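Nucleoside-diphosphate sugar epimerase (SulA family) (Corynebacterium glutamicum, PDB 3OH8) is a putative nucleoside-diphosphate sugar epimerase of the SulA family whose Rossmann-type domain probably binds a dinucleotide cofactor. Local coordinates at residues L142-L148 with R351-Q357. Residues are numbered along the deposited sequence; the frame is centred on the assembly and turned at random.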
ATOM      1  N   LEU A 142      18.370  -5.139  -6.266  1.00 16.54           N
ATOM      2  CA  LEU A 142      18.411  -6.305  -5.391  1.00 17.89           C
ATOM      3  C   LEU A 142      18.255  -7.616  -6.133  1.00 16.91           C
ATOM      4  O   LEU A 142      18.457  -8.673  -5.549  1.00 21.83           O
ATOM      5  CB  LEU A 142      17.331  -6.198  -4.305  1.00 17.11           C
ATOM      6  CG  LEU A 142      17.405  -4.940  -3.437  1.00 17.18           C
ATOM      7  CD1 LEU A 142      16.214  -4.895  -2.467  1.00 12.95           C
ATOM      8  CD2 LEU A 142      18.744  -4.906  -2.677  1.00 16.52           C
ATOM      9  N   PHE A 143      17.877  -7.558  -7.407  1.00 16.48           N
ATOM     10  CA  PHE A 143      17.654  -8.785  -8.161  1.00 18.69           C
ATOM     11  C   PHE A 143      17.721  -8.512  -9.661  1.00 20.31           C
ATOM     12  O   PHE A 143      17.857  -7.356 -10.085  1.00 21.26           O
ATOM     13  CB  PHE A 143      16.310  -9.431  -7.765  1.00 21.64           C
ATOM     14  CG  PHE A 143      15.100  -8.756  -8.380  1.00 18.05           C
ATOM     15  CD1 PHE A 143      14.807  -7.427  -8.106  1.00 18.61           C
ATOM     16  CD2 PHE A 143      14.258  -9.460  -9.224  1.00 18.55           C
ATOM     17  CE1 PHE A 143      13.696  -6.811  -8.672  1.00 17.29           C
ATOM     18  CE2 PHE A 143      13.153  -8.855  -9.799  1.00 21.30           C
ATOM     19  CZ  PHE A 143      12.872  -7.524  -9.530  1.00 20.62           C
ATOM     20  N   ASP A 144      17.624  -9.568 -10.463  1.00 20.32           N
ATOM     21  CA  ASP A 144      17.832  -9.436 -11.909  1.00 23.33           C
ATOM     22  C   ASP A 144      16.742  -8.634 -12.630  1.00 23.62           C
ATOM     23  O   ASP A 144      16.929  -8.220 -13.771  1.00 25.99           O
ATOM     24  CB  ASP A 144      18.075 -10.801 -12.568  1.00 27.83           C
ATOM     25  CG  ASP A 144      16.844 -11.708 -12.546  1.00 28.21           C
ATOM     26  OD1 ASP A 144      15.725 -11.212 -12.312  1.00 22.60           O
ATOM     27  OD2 ASP A 144      17.007 -12.919 -12.783  1.00 33.55           O
ATOM     28  N   GLY A 145      15.619  -8.390 -11.957  1.00 24.49           N
ATOM     29  CA  GLY A 145      14.571  -7.536 -12.501  1.00 21.90           C
ATOM     30  C   GLY A 145      13.583  -8.223 -13.434  1.00 26.58           C
ATOM     31  O   GLY A 145      12.666  -7.588 -13.959  1.00 31.62           O
ATOM     32  N   SER A 146      13.773  -9.519 -13.660  1.00 27.19           N
ATOM     33  CA  SER A 146      12.807 -10.297 -14.430  1.00 29.74           C
ATOM     34  C   SER A 146      11.551 -10.525 -13.609  1.00 25.40           C
ATOM     35  O   SER A 146      11.624 -10.755 -12.397  1.00 24.06           O
ATOM     36  CB  SER A 146      13.384 -11.651 -14.849  1.00 28.97           C
ATOM     37  OG  SER A 146      14.343 -11.497 -15.872  1.00 35.07           O
ATOM     38  N   PRO A 147      10.397 -10.492 -14.273  1.00 25.62           N
ATOM     39  CA  PRO A 147       9.108 -10.686 -13.593  1.00 21.95           C
ATOM     40  C   PRO A 147       9.030 -12.051 -12.920  1.00 21.27           C
ATOM     41  O   PRO A 147       9.483 -13.049 -13.482  1.00 16.25           O
ATOM     42  CB  PRO A 147       8.094 -10.609 -14.738  1.00 21.60           C
ATOM     43  CG  PRO A 147       8.804  -9.813 -15.823  1.00 24.98           C
ATOM     44  CD  PRO A 147      10.240 -10.232 -15.719  1.00 23.38           C
ATOM     45  N   LEU A 148       8.468 -12.085 -11.720  1.00 16.31           N
ATOM     46  CA  LEU A 148       8.226 -13.336 -11.025  1.00 16.53           C
ATOM     47  C   LEU A 148       6.739 -13.599 -11.015  1.00 19.60           C
ATOM     48  O   LEU A 148       5.948 -12.685 -11.221  1.00 16.71           O
ATOM     49  CB  LEU A 148       8.726 -13.249  -9.580  1.00 19.03           C
ATOM     50  CG  LEU A 148      10.238 -13.106  -9.423  1.00 21.13           C
ATOM     51  CD1 LEU A 148      10.578 -12.698  -7.998  1.00 24.89           C
ATOM     52  CD2 LEU A 148      10.931 -14.413  -9.815  1.00 19.28           C
ATOM     53  N   ARG A 351       9.927  -6.416  -1.187  1.00 14.50           N
ATOM     54  CA  ARG A 351      11.350  -6.674  -1.062  1.00 13.82           C
ATOM     55  C   ARG A 351      11.649  -8.128  -0.697  1.00 16.90           C
ATOM     56  O   ARG A 351      12.547  -8.747  -1.278  1.00 14.51           O
ATOM     57  CB  ARG A 351      12.003  -5.741  -0.031  1.00 17.30           C
ATOM     58  CG  ARG A 351      13.504  -5.938   0.025  1.00 16.64           C
ATOM     59  CD  ARG A 351      14.230  -5.034   1.015  1.00 16.54           C
ATOM     60  NE  ARG A 351      15.652  -5.356   0.959  1.00 18.99           N
ATOM     61  CZ  ARG A 351      16.639  -4.522   1.256  1.00 17.03           C
ATOM     62  NH1 ARG A 351      16.383  -3.290   1.672  1.00 17.26           N
ATOM     63  NH2 ARG A 351      17.896  -4.934   1.115  1.00 20.18           N
ATOM     64  N   ALA A 352      10.921  -8.669   0.281  1.00 14.53           N
ATOM     65  CA  ALA A 352      11.161 -10.057   0.701  1.00 13.95           C
ATOM     66  C   ALA A 352      10.998 -11.017  -0.480  1.00 15.04           C
ATOM     67  O   ALA A 352      11.756 -11.976  -0.637  1.00 15.58           O
ATOM     68  CB  ALA A 352      10.212 -10.443   1.837  1.00 14.87           C
ATOM     69  N   ILE A 353       9.995 -10.749  -1.310  1.00 11.38           N
ATOM     70  CA  ILE A 353       9.732 -11.588  -2.468  1.00 14.10           C
ATOM     71  C   ILE A 353      10.940 -11.681  -3.405  1.00 16.38           C
ATOM     72  O   ILE A 353      11.319 -12.781  -3.830  1.00 19.08           O
ATOM     73  CB  ILE A 353       8.488 -11.090  -3.237  1.00 13.55           C
ATOM     74  CG1 ILE A 353       7.224 -11.320  -2.401  1.00 16.30           C
ATOM     75  CG2 ILE A 353       8.386 -11.751  -4.602  1.00 13.00           C
ATOM     76  CD1 ILE A 353       5.980 -10.654  -3.013  1.00 13.94           C
ATOM     77  N   VAL A 354      11.562 -10.542  -3.698  1.00 16.83           N
ATOM     78  CA  VAL A 354      12.623 -10.487  -4.721  1.00 17.27           C
ATOM     79  C   VAL A 354      14.056 -10.531  -4.183  1.00 22.04           C
ATOM     80  O   VAL A 354      14.983 -10.861  -4.918  1.00 25.44           O
ATOM     81  CB  VAL A 354      12.473  -9.240  -5.650  1.00 18.74           C
ATOM     82  CG1 VAL A 354      11.050  -9.121  -6.172  1.00 19.93           C
ATOM     83  CG2 VAL A 354      12.850  -7.973  -4.915  1.00 14.05           C
ATOM     84  N   ASP A 355      14.235 -10.226  -2.900  1.00 21.20           N
ATOM     85  CA  ASP A 355      15.572 -10.052  -2.333  1.00 18.83           C
ATOM     86  C   ASP A 355      16.000 -11.274  -1.524  1.00 19.80           C
ATOM     87  O   ASP A 355      15.554 -11.472  -0.394  1.00 18.50           O
ATOM     88  CB  ASP A 355      15.607  -8.787  -1.463  1.00 16.90           C
ATOM     89  CG  ASP A 355      16.994  -8.474  -0.916  1.00 19.55           C
ATOM     90  OD1 ASP A 355      17.964  -9.188  -1.248  1.00 21.41           O
ATOM     91  OD2 ASP A 355      17.104  -7.500  -0.145  1.00 22.60           O
ATOM     92  N   ALA A 356      16.867 -12.091  -2.108  1.00 19.76           N
ATOM     93  CA  ALA A 356      17.315 -13.309  -1.446  1.00 22.45           C
ATOM     94  C   ALA A 356      18.084 -13.042  -0.143  1.00 25.52           C
ATOM     95  O   ALA A 356      18.384 -13.979   0.580  1.00 26.19           O
ATOM     96  CB  ALA A 356      18.151 -14.154  -2.393  1.00 25.63           C
ATOM     97  N   GLN A 357      18.396 -11.779   0.158  1.00 18.13           N
ATOM     98  CA  GLN A 357      19.050 -11.441   1.430  1.00 24.38           C
ATOM     99  C   GLN A 357      18.097 -11.579   2.608  1.00 27.62           C
ATOM    100  O   GLN A 357      18.518 -11.660   3.768  1.00 29.66           O
ATOM    101  CB  GLN A 357      19.552 -10.001   1.426  1.00 27.27           C
ATOM    102  CG  GLN A 357      20.744  -9.722   0.549  1.00 30.93           C
ATOM    103  CD  GLN A 357      21.085  -8.240   0.523  1.00 35.67           C
ATOM    104  OE1 GLN A 357      20.299  -7.419   0.045  1.00 30.72           O
ATOM    105  NE2 GLN A 357      22.256  -7.891   1.041  1.00 38.45           N
TER
HETATM  106  O   HOH W   1      19.799  -8.974  -3.133  1.00 23.98           O
HETATM  107  O   HOH W   2      17.874 -11.479  -5.028  1.00 26.77           O
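This contact packs the linker that leads from helix 119-139 into strand 149-153, a strand of the Rossmann-type sheet, against the C-terminal end of helix 342-354 in the same NAD-dependent epimerase/dehydratase fold. Val354 is the central apolar residue on the helix side. Its CB sits 3.8 Å from the centroid of the Phe143 ring and only 11° off the ring normal, a CH-pi contact over the face, and its CG2 lies 3.8 Å from Phe143 CD1. The linker then turns through an Asx turn, Ser146 N donating to Asp144 OD1 (2.9 Å), and comes back so that Leu148 CD1 reaches Val354 CG1 at 4.0 Å and Ile353 CG2 at 4.2 Å. Leu148 also pairs through its backbone with Glu173, while Ile353 rests on Val204 and Val206 of strand 204-207, so this patch continues into the sheet.

At the start of the linker, Leu142 CD1 lies over one face of the Arg351 guanidinium, 3.5 Å from Arg351 NE. That group is held by a salt bridge from Arg351 NE to Asp355 OD2 (2.8 Å), across the helix C-terminus, while Asp355 OD1 accepts a hydrogen bond from Gln357 N (3.0 Å) in a second Asx turn. One water donates to Leu142 O (2.8 Å) and Asp355 OD1 (2.6 Å); another donates to Leu142 O (2.9 Å) and Val354 O (3.0 Å) and accepts from Ala356 N (3.1 Å). With no direct hydrogen bond or salt bridge between 142-148 and 351-357, water makes their polar link: Leu142 O and Val354 O, 4.2 Å apart, are both acceptors and need its protons to be joined.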